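3,4-dihydroxybenzoate decarboxylase (Enterobacter cloacae, PDB 5NY5) catalyses the decarboxylation of 3,4-dihydroxybenzoate and the reverse para-carboxylation of catechols, using a prenylated flavin cofactor as a member of the UbiD family. Local coordinates at residues P203-I216 with E255-L269. Residues are numbered along the deposited sequence; the frame is centred on the assembly and turned at random.
Sequences PLPVTINMGLDPAI and EKAIARAEIIIEGEL
T207 and N209, on one face of strand 204-210, reach over to strand 256-258, while the backbone of their own strand pairs antiparallel with strand 263-269. After strand 256-258, a type I turn from I258 to A261 brings the chain round to strand 263-269, which pairs beside strand 204-210; 256-258 itself lies over the face carrying T207 and N209. T207 suits its place because a beta-branched residue favours the extended chain and carries a donor: with OG1 set between the backbone N and the carbonyl carbon (chi1 70°), the hydroxyl donates to K256 O at 2.8 Å, leaving CG2 against E255 CB. N209 lies across I258 at about a right angle, and its OD1 takes the N-H of I258 in a straight bond of 2.6 Å, the donor tilted 35° from the carbonyl plane. The amide's other end, ND2, gives to T207 OG1 and to L153 O of strand 148-157, which fixes its rotation.

On the opposite face the packing is apolar, and tightest around I208, M210 and I265. I208 CD1 lies 3.7 Å from I265 CG2, and the selenomethionine M210, bent at chi3 (-60°), brings CE against both I265 CD1 and I263 CG2. At this end E262 and I263 both face M210, a classic beta bulge; G211 follows in a backbone conformation that calls for glycine, because a CB would press on the preceding carbonyl O and on E262. Its O accepts from E262 N while a water links it to R260 O. The other end is partly exposed to solvent: P203, P205 and E268 line it, P203 and E268 side by side with P203 CG 3.3 Å from E268 OE2, and P205, lacking an N-H, fits a non-hydrogen-bonded pair.

The buried amide of N209 is thus matched at both ends, and strand 256-258 is tied to this sheet of the Rift-related domain through side-chain-to-backbone bonds from T207 and N209, whereas strand 263-269 is joined by antiparallel backbone pairing that ends in the bulge.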
loop_
_atom_site.group_PDB
_atom_site.type_symbol
_atom_site.label_atom_id
_atom_site.label_comp_id
_atom_site.label_asym_id
_atom_site.label_seq_id
_atom_site.Cartn_x
_atom_site.Cartn_y
_atom_site.Cartn_z
ATOM N N PRO A 203 -43.619 33.822 14.434
ATOM C CA PRO A 203 -43.539 32.814 13.371
ATOM C C PRO A 203 -42.979 33.410 12.088
ATOM O O PRO A 203 -42.758 34.616 11.965
ATOM C CB PRO A 203 -44.994 32.370 13.196
ATOM C CG PRO A 203 -45.793 33.550 13.633
ATOM C CD PRO A 203 -45.011 34.186 14.749
ATOM N N LEU A 204 -42.743 32.530 11.117
ATOM C CA LEU A 204 -42.230 32.928 9.812
ATOM C C LEU A 204 -43.224 32.527 8.733
ATOM O O LEU A 204 -43.548 31.333 8.611
ATOM C CB LEU A 204 -40.866 32.292 9.539
ATOM C CG LEU A 204 -40.185 32.756 8.249
ATOM C CD1 LEU A 204 -39.794 34.223 8.347
ATOM C CD2 LEU A 204 -38.974 31.895 7.929
ATOM N N PRO A 205 -43.725 33.463 7.926
ATOM C CA PRO A 205 -44.716 33.107 6.902
ATOM C C PRO A 205 -44.041 32.475 5.692
ATOM O O PRO A 205 -43.028 32.973 5.197
ATOM C CB PRO A 205 -45.363 34.452 6.542
ATOM C CG PRO A 205 -44.628 35.510 7.359
ATOM C CD PRO A 205 -43.372 34.888 7.868
ATOM N N VAL A 206 -44.614 31.367 5.217
ATOM C CA VAL A 206 -44.097 30.648 4.060
ATOM C C VAL A 206 -45.259 30.224 3.174
ATOM O O VAL A 206 -46.400 30.094 3.622
ATOM C CB VAL A 206 -43.263 29.409 4.460
ATOM C CG1 VAL A 206 -41.992 29.824 5.190
ATOM C CG2 VAL A 206 -44.095 28.469 5.318
ATOM N N THR A 207 -44.955 30.015 1.897
ATOM C CA THR A 207 -45.883 29.411 0.954
ATOM C C THR A 207 -45.240 28.170 0.354
ATOM O O THR A 207 -44.046 28.167 0.041
ATOM C CB THR A 207 -46.280 30.375 -0.166
ATOM O OG1 THR A 207 -45.160 30.599 -1.029
ATOM C CG2 THR A 207 -46.746 31.701 0.415
ATOM N N ILE A 208 -46.036 27.122 0.199
ATOM C CA ILE A 208 -45.575 25.842 -0.320
ATOM C C ILE A 208 -46.242 25.638 -1.672
ATOM O O ILE A 208 -47.445 25.365 -1.748
ATOM C CB ILE A 208 -45.894 24.697 0.646
ATOM C CG1 ILE A 208 -45.345 25.033 2.032
ATOM C CG2 ILE A 208 -45.310 23.397 0.134
ATOM C CD1 ILE A 208 -46.098 24.386 3.161
ATOM N N ASN A 209 -45.462 25.770 -2.738
ATOM C CA ASN A 209 -45.979 25.775 -4.099
ATOM C C ASN A 209 -45.752 24.408 -4.729
ATOM O O ASN A 209 -44.612 23.942 -4.811
ATOM C CB ASN A 209 -45.301 26.869 -4.921
ATOM C CG ASN A 209 -45.360 28.225 -4.244
ATOM O OD1 ASN A 209 -46.180 29.070 -4.595
ATOM N ND2 ASN A 209 -44.492 28.437 -3.262
HETATM N N MSE A 210 -46.832 23.773 -5.172
HETATM C CA MSE A 210 -46.753 22.434 -5.744
HETATM C C MSE A 210 -47.534 22.334 -7.053
HETATM O O MSE A 210 -48.608 22.916 -7.189
HETATM C CB MSE A 210 -47.269 21.400 -4.743
HETATM C CG MSE A 210 -46.541 21.413 -3.411
HETATM SE SE MSE A 210 -47.275 20.159 -2.120
HETATM C CE MSE A 210 -49.084 20.871 -2.004
ATOM N N GLY A 211 -46.992 21.583 -8.007
ATOM C CA GLY A 211 -47.597 21.463 -9.320
ATOM C C GLY A 211 -47.188 22.607 -10.222
ATOM O O GLY A 211 -47.970 23.533 -10.454
ATOM N N LEU A 212 -45.963 22.550 -10.740
ATOM C CA LEU A 212 -45.340 23.693 -11.389
ATOM C C LEU A 212 -44.841 23.315 -12.773
ATOM O O LEU A 212 -44.774 22.141 -13.143
ATOM C CB LEU A 212 -44.167 24.226 -10.558
ATOM C CG LEU A 212 -44.391 24.291 -9.051
ATOM C CD1 LEU A 212 -43.081 24.571 -8.340
ATOM C CD2 LEU A 212 -45.423 25.351 -8.723
ATOM N N ASP A 213 -44.502 24.346 -13.537
ATOM C CA ASP A 213 -43.692 24.174 -14.728
ATOM C C ASP A 213 -42.410 23.431 -14.355
ATOM O O ASP A 213 -41.723 23.834 -13.406
ATOM C CB ASP A 213 -43.365 25.546 -15.326
ATOM C CG ASP A 213 -42.718 25.468 -16.700
ATOM O OD1 ASP A 213 -42.293 24.376 -17.122
ATOM O OD2 ASP A 213 -42.624 26.521 -17.364
ATOM N N PRO A 214 -42.075 22.335 -15.039
ATOM C CA PRO A 214 -40.794 21.667 -14.762
ATOM C C PRO A 214 -39.602 22.600 -14.824
ATOM O O PRO A 214 -38.608 22.369 -14.124
ATOM C CB PRO A 214 -40.731 20.591 -15.851
ATOM C CG PRO A 214 -42.152 20.273 -16.125
ATOM C CD PRO A 214 -42.912 21.561 -15.970
ATOM N N ALA A 215 -39.677 23.661 -15.632
ATOM C CA ALA A 215 -38.599 24.643 -15.664
ATOM C C ALA A 215 -38.386 25.273 -14.294
ATOM O O ALA A 215 -37.250 25.578 -13.914
ATOM C CB ALA A 215 -38.898 25.716 -16.709
ATOM N N ILE A 216 -39.462 25.468 -13.534
ATOM C CA ILE A 216 -39.325 26.048 -12.202
ATOM C C ILE A 216 -38.658 25.057 -11.258
ATOM O O ILE A 216 -37.687 25.390 -10.569
ATOM C CB ILE A 216 -40.695 26.502 -11.668
ATOM C CG1 ILE A 216 -41.278 27.601 -12.557
ATOM C CG2 ILE A 216 -40.569 26.977 -10.234
ATOM C CD1 ILE A 216 -42.578 28.185 -12.045
ATOM N N GLU A 255 -46.499 36.410 2.419
ATOM C CA GLU A 255 -45.563 35.882 1.436
ATOM C C GLU A 255 -46.310 35.650 0.131
ATOM O O GLU A 255 -47.517 35.398 0.136
ATOM C CB GLU A 255 -44.913 34.578 1.919
ATOM C CG GLU A 255 -43.717 34.127 1.098
ATOM C CD GLU A 255 -42.655 35.201 0.976
ATOM O OE1 GLU A 255 -42.546 35.813 -0.108
ATOM O OE2 GLU A 255 -41.934 35.441 1.966
ATOM N N LYS A 256 -45.584 35.745 -0.977
ATOM C CA LYS A 256 -46.154 35.516 -2.294
ATOM C C LYS A 256 -46.122 34.031 -2.642
ATOM O O LYS A 256 -45.429 33.234 -2.006
ATOM C CB LYS A 256 -45.404 36.324 -3.354
ATOM C CG LYS A 256 -45.540 37.826 -3.188
ATOM C CD LYS A 256 -44.184 38.508 -3.204
ATOM C CE LYS A 256 -44.303 39.976 -2.830
ATOM N NZ LYS A 256 -42.970 40.588 -2.563
ATOM N N ALA A 257 -46.888 33.665 -3.668
ATOM C CA ALA A 257 -46.984 32.287 -4.125
ATOM C C ALA A 257 -46.896 32.240 -5.643
ATOM O O ALA A 257 -47.068 33.250 -6.329
ATOM C CB ALA A 257 -48.286 31.622 -3.656
ATOM N N ILE A 258 -46.618 31.045 -6.162
ATOM C CA ILE A 258 -46.554 30.846 -7.607
ATOM C C ILE A 258 -47.962 30.960 -8.176
ATOM O O ILE A 258 -48.852 30.175 -7.829
ATOM C CB ILE A 258 -45.922 29.492 -7.948
ATOM C CG1 ILE A 258 -44.490 29.423 -7.417
ATOM C CG2 ILE A 258 -45.944 29.257 -9.451
ATOM C CD1 ILE A 258 -43.565 30.452 -8.018
ATOM N N ALA A 259 -48.167 31.942 -9.057
ATOM C CA ALA A 259 -49.507 32.219 -9.562
ATOM C C ALA A 259 -50.040 31.068 -10.406
ATOM O O ALA A 259 -51.229 30.742 -10.337
ATOM C CB ALA A 259 -49.505 33.518 -10.365
ATOM N N ARG A 260 -49.179 30.443 -11.205
ATOM C CA ARG A 260 -49.584 29.371 -12.104
ATOM C C ARG A 260 -49.537 27.997 -11.450
ATOM O O ARG A 260 -49.699 26.989 -12.144
ATOM C CB ARG A 260 -48.702 29.375 -13.355
ATOM C CG ARG A 260 -48.714 30.686 -14.118
ATOM C CD ARG A 260 -50.042 30.916 -14.800
ATOM N NE ARG A 260 -50.192 30.078 -15.984
ATOM C CZ ARG A 260 -51.310 29.989 -16.693
ATOM N NH1 ARG A 260 -52.378 30.684 -16.336
ATOM N NH2 ARG A 260 -51.359 29.202 -17.759
ATOM N N ALA A 261 -49.327 27.932 -10.141
ATOM C CA ALA A 261 -49.175 26.652 -9.471
ATOM C C ALA A 261 -50.504 25.905 -9.406
ATOM O O ALA A 261 -51.580 26.469 -9.615
ATOM C CB ALA A 261 -48.620 26.849 -8.063
ATOM N N GLU A 262 -50.413 24.609 -9.109
ATOM C CA GLU A 262 -51.610 23.790 -8.955
ATOM C C GLU A 262 -52.180 23.901 -7.548
ATOM O O GLU A 262 -53.378 24.141 -7.374
ATOM C CB GLU A 262 -51.297 22.331 -9.293
ATOM C CG GLU A 262 -51.136 22.053 -10.777
ATOM C CD GLU A 262 -52.464 21.969 -11.504
ATOM O OE1 GLU A 262 -53.452 21.518 -10.889
ATOM O OE2 GLU A 262 -52.522 22.359 -12.688
ATOM N N ILE A 263 -51.338 23.723 -6.529
ATOM C CA ILE A 263 -51.762 23.764 -5.135
ATOM C C ILE A 263 -50.798 24.645 -4.354
ATOM O O ILE A 263 -49.586 24.622 -4.595
ATOM C CB ILE A 263 -51.824 22.352 -4.514
ATOM C CG1 ILE A 263 -52.691 21.427 -5.367
ATOM C CG2 ILE A 263 -52.366 22.410 -3.095
ATOM C CD1 ILE A 263 -52.875 20.055 -4.776
ATOM N N ILE A 264 -51.339 25.424 -3.420
ATOM C CA ILE A 264 -50.554 26.274 -2.535
ATOM C C ILE A 264 -50.934 25.949 -1.100
ATOM O O ILE A 264 -52.119 25.817 -0.776
ATOM C CB ILE A 264 -50.787 27.774 -2.817
ATOM C CG1 ILE A 264 -50.549 28.090 -4.291
ATOM C CG2 ILE A 264 -49.885 28.626 -1.936
ATOM C CD1 ILE A 264 -49.131 27.882 -4.721
ATOM N N ILE A 265 -49.930 25.819 -0.240
ATOM C CA ILE A 265 -50.136 25.691 1.196
ATOM C C ILE A 265 -49.524 26.918 1.854
ATOM O O ILE A 265 -48.307 27.129 1.781
ATOM C CB ILE A 265 -49.520 24.400 1.753
ATOM C CG1 ILE A 265 -50.103 23.180 1.044
ATOM C CG2 ILE A 265 -49.763 24.300 3.247
ATOM C CD1 ILE A 265 -49.558 21.865 1.555
ATOM N N GLU A 266 -50.365 27.738 2.475
ATOM C CA GLU A 266 -49.919 28.926 3.191
ATOM C C GLU A 266 -49.874 28.608 4.679
ATOM O O GLU A 266 -50.899 28.261 5.275
ATOM C CB GLU A 266 -50.844 30.111 2.924
ATOM C CG GLU A 266 -50.857 30.582 1.481
ATOM C CD GLU A 266 -51.753 31.787 1.272
ATOM O OE1 GLU A 266 -52.265 32.329 2.273
ATOM O OE2 GLU A 266 -51.945 32.191 0.107
ATOM N N GLY A 267 -48.690 28.723 5.274
ATOM C CA GLY A 267 -48.528 28.403 6.674
ATOM C C GLY A 267 -47.432 29.233 7.306
ATOM O O GLY A 267 -46.823 30.094 6.668
ATOM N N GLU A 268 -47.187 28.956 8.583
ATOM C CA GLU A 268 -46.159 29.637 9.352
ATOM C C GLU A 268 -45.364 28.619 10.153
ATOM O O GLU A 268 -45.905 27.613 10.619
ATOM C CB GLU A 268 -46.765 30.685 10.296
ATOM C CG GLU A 268 -47.415 31.858 9.588
ATOM C CD GLU A 268 -48.210 32.736 10.529
ATOM O OE1 GLU A 268 -48.816 33.720 10.055
ATOM O OE2 GLU A 268 -48.233 32.441 11.743
ATOM N N LEU A 269 -44.071 28.890 10.303
ATOM C CA LEU A 269 -43.199 28.065 11.132
ATOM C C LEU A 269 -43.319 28.532 12.578
ATOM O O LEU A 269 -42.887 29.638 12.919
ATOM C CB LEU A 269 -41.760 28.149 10.634
ATOM C CG LEU A 269 -41.465 27.403 9.331
ATOM C CD1 LEU A 269 -40.349 28.079 8.558
ATOM C CD2 LEU A 269 -41.103 25.957 9.625
HETATM O O HOH W 1 -48.193 24.803 -12.740
#